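Local coordinates for protein glutathione transferase (Mesorhizobium loti, PDB 1R9C) that confers resistance to the antibiotic fosfomycin by catalysing its hydration, working as a manganese-dependent homodimer, at residues M8-R13 / H115-H120. Numbering follows the deposited sequence.
With MN (manganese (II) ion), chain C.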
loop_
_atom_site.group_PDB
_atom_site.type_symbol
_atom_site.label_atom_id
_atom_site.label_comp_id
_atom_site.label_asym_id
_atom_site.label_seq_id
_atom_site.Cartn_x
_atom_site.Cartn_y
_atom_site.Cartn_z
ATOM N N MET A 8 1.089 -3.416 4.148
ATOM C CA MET A 8 1.747 -2.322 3.468
ATOM C C MET A 8 2.878 -1.804 4.356
ATOM O O MET A 8 2.739 -1.708 5.578
ATOM C CB MET A 8 0.739 -1.215 3.122
ATOM C CG MET A 8 0.051 -0.638 4.367
ATOM S SD MET A 8 -1.256 0.586 4.007
ATOM C CE MET A 8 -2.505 -0.482 3.266
ATOM N N THR A 9 4.022 -1.497 3.739
ATOM C CA THR A 9 5.201 -1.095 4.487
ATOM C C THR A 9 5.658 0.272 4.037
ATOM O O THR A 9 5.877 0.490 2.844
ATOM C CB THR A 9 6.331 -2.131 4.296
ATOM O OG1 THR A 9 5.999 -3.302 5.041
ATOM C CG2 THR A 9 7.622 -1.651 4.960
ATOM N N PHE A 10 5.830 1.171 5.010
ATOM C CA PHE A 10 6.379 2.516 4.791
ATOM C C PHE A 10 7.685 2.751 5.540
ATOM O O PHE A 10 7.788 2.427 6.718
ATOM C CB PHE A 10 5.351 3.569 5.255
ATOM C CG PHE A 10 3.976 3.354 4.645
ATOM C CD1 PHE A 10 2.941 2.810 5.399
ATOM C CD2 PHE A 10 3.773 3.616 3.294
ATOM C CE1 PHE A 10 1.676 2.569 4.831
ATOM C CE2 PHE A 10 2.521 3.375 2.715
ATOM C CZ PHE A 10 1.487 2.845 3.471
ATOM N N ILE A 11 8.651 3.359 4.856
ATOM C CA ILE A 11 9.913 3.778 5.452
ATOM C C ILE A 11 9.746 5.262 5.825
ATOM O O ILE A 11 9.204 6.042 5.048
ATOM C CB ILE A 11 11.026 3.620 4.418
ATOM C CG1 ILE A 11 10.889 2.258 3.706
ATOM C CG2 ILE A 11 12.435 3.992 5.029
ATOM C CD1 ILE A 11 11.821 1.187 4.162
ATOM N N VAL A 12 10.120 5.613 7.055
ATOM C CA VAL A 12 9.851 6.934 7.601
ATOM C C VAL A 12 11.079 7.363 8.392
ATOM O O VAL A 12 11.801 6.519 8.928
ATOM C CB VAL A 12 8.571 6.938 8.514
ATOM C CG1 VAL A 12 7.298 6.574 7.710
ATOM C CG2 VAL A 12 8.745 6.029 9.760
ATOM N N ARG A 13 11.335 8.667 8.436
ATOM C CA ARG A 13 12.495 9.219 9.127
ATOM C C ARG A 13 12.328 9.137 10.651
ATOM O O ARG A 13 13.309 8.923 11.383
ATOM C CB ARG A 13 12.731 10.682 8.707
ATOM C CG ARG A 13 13.530 10.912 7.385
ATOM C CD ARG A 13 13.532 12.387 6.889
ATOM N NE ARG A 13 12.167 12.931 6.732
ATOM C CZ ARG A 13 11.867 14.223 6.571
ATOM N NH1 ARG A 13 12.821 15.144 6.525
ATOM N NH2 ARG A 13 10.597 14.599 6.459
ATOM N N HIS A 115 4.692 10.442 1.691
ATOM C CA HIS A 115 3.657 9.486 1.309
ATOM C C HIS A 115 2.294 10.170 1.260
ATOM O O HIS A 115 1.921 10.856 2.217
ATOM C CB HIS A 115 3.549 8.337 2.317
ATOM C CG HIS A 115 4.844 7.623 2.576
ATOM N ND1 HIS A 115 5.468 7.650 3.805
ATOM C CD2 HIS A 115 5.583 6.793 1.799
ATOM C CE1 HIS A 115 6.566 6.909 3.760
ATOM N NE2 HIS A 115 6.669 6.389 2.548
ATOM N N MET A 116 1.543 9.935 0.181
ATOM C CA MET A 116 0.160 10.435 0.091
ATOM C C MET A 116 -0.835 9.352 0.543
ATOM O O MET A 116 -0.745 8.164 0.145
ATOM C CB MET A 116 -0.180 10.910 -1.326
ATOM C CG MET A 116 -1.525 11.676 -1.476
ATOM S SD MET A 116 -2.041 11.864 -3.219
ATOM C CE MET A 116 -1.083 13.196 -3.565
ATOM N N PHE A 117 -1.798 9.776 1.345
ATOM C CA PHE A 117 -2.904 8.903 1.772
ATOM C C PHE A 117 -4.187 9.571 1.387
ATOM O O PHE A 117 -4.191 10.789 1.149
ATOM C CB PHE A 117 -2.875 8.728 3.290
ATOM C CG PHE A 117 -1.722 7.897 3.768
ATOM C CD1 PHE A 117 -0.544 8.506 4.201
ATOM C CD2 PHE A 117 -1.801 6.508 3.737
ATOM C CE1 PHE A 117 0.561 7.728 4.609
ATOM C CE2 PHE A 117 -0.718 5.713 4.162
ATOM C CZ PHE A 117 0.454 6.331 4.599
ATOM N N GLU A 118 -5.269 8.797 1.315
ATOM C CA GLU A 118 -6.567 9.327 0.917
ATOM C C GLU A 118 -7.582 8.692 1.881
ATOM O O GLU A 118 -7.434 7.532 2.245
ATOM C CB GLU A 118 -6.900 8.912 -0.522
ATOM C CG GLU A 118 -8.321 9.320 -0.958
ATOM C CD GLU A 118 -8.683 8.945 -2.390
ATOM O OE1 GLU A 118 -7.843 8.363 -3.173
ATOM O OE2 GLU A 118 -9.852 9.310 -2.755
ATOM N N LEU A 119 -8.556 9.486 2.323
ATOM C CA LEU A 119 -9.760 8.975 2.990
ATOM C C LEU A 119 -10.890 9.262 2.015
ATOM O O LEU A 119 -11.108 10.420 1.640
ATOM C CB LEU A 119 -9.994 9.726 4.311
ATOM C CG LEU A 119 -8.773 9.666 5.237
ATOM C CD1 LEU A 119 -8.931 10.654 6.358
ATOM C CD2 LEU A 119 -8.597 8.221 5.807
ATOM N N HIS A 120 -11.577 8.208 1.575
ATOM C CA HIS A 120 -12.556 8.290 0.491
ATOM C C HIS A 120 -13.919 7.744 1.000
ATOM O O HIS A 120 -13.940 6.700 1.602
ATOM C CB HIS A 120 -12.050 7.446 -0.702
ATOM C CG HIS A 120 -12.978 7.453 -1.873
ATOM N ND1 HIS A 120 -13.469 8.615 -2.419
ATOM C CD2 HIS A 120 -13.508 6.440 -2.599
ATOM C CE1 HIS A 120 -14.277 8.325 -3.428
ATOM N NE2 HIS A 120 -14.315 7.010 -3.558
HETATM MN MN MN C . -7.677 7.726 -4.989
HETATM O O HOH W 1 -7.439 7.188 -7.126
#
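F10 meets both H115 and F117 in an aromatic cluster that joins the two sheets of this vicinal-oxygen-chelate (glyoxalase-type) chain, a worked example of ring packing linking strands that share no ladder. On strand 5-12, F10 turns an edge to the face of H115: its CD2 sits over the middle of the imidazole, 4.0 Å from H115 CD2, with the planes at 60°. CB of F10 adds an off-centre CH-pi contact to the same face. F117 approaches tip to tip, presenting its own edge to the face of F10 at 71°; F117 CE2 comes within 3.7 Å of F10 CZ. The first side-chain bond of F10 points toward 115-120, and with CG anti to the carbonyl carbon (chi1 -52°) the ring meets both partners. Both imidazole nitrogens of buried H115 are engaged beyond the cluster, ND1 by D111 OD1 and NE2 by N68 OD1 of the second subunit, fixing the ring's rotation.

The packing thins toward V12, which has a single contact, CG1 at the imidazole edge, and partly exposed I11 sends its side chain off to pack on Y67 of the second subunit. Farther along strand 116-120, E118 binds the manganese through OE1, together with H69, H7 of the second subunit and a water. I11 O lies in the imidazole plane, at its edge, 3.1 Å from H115 CE1.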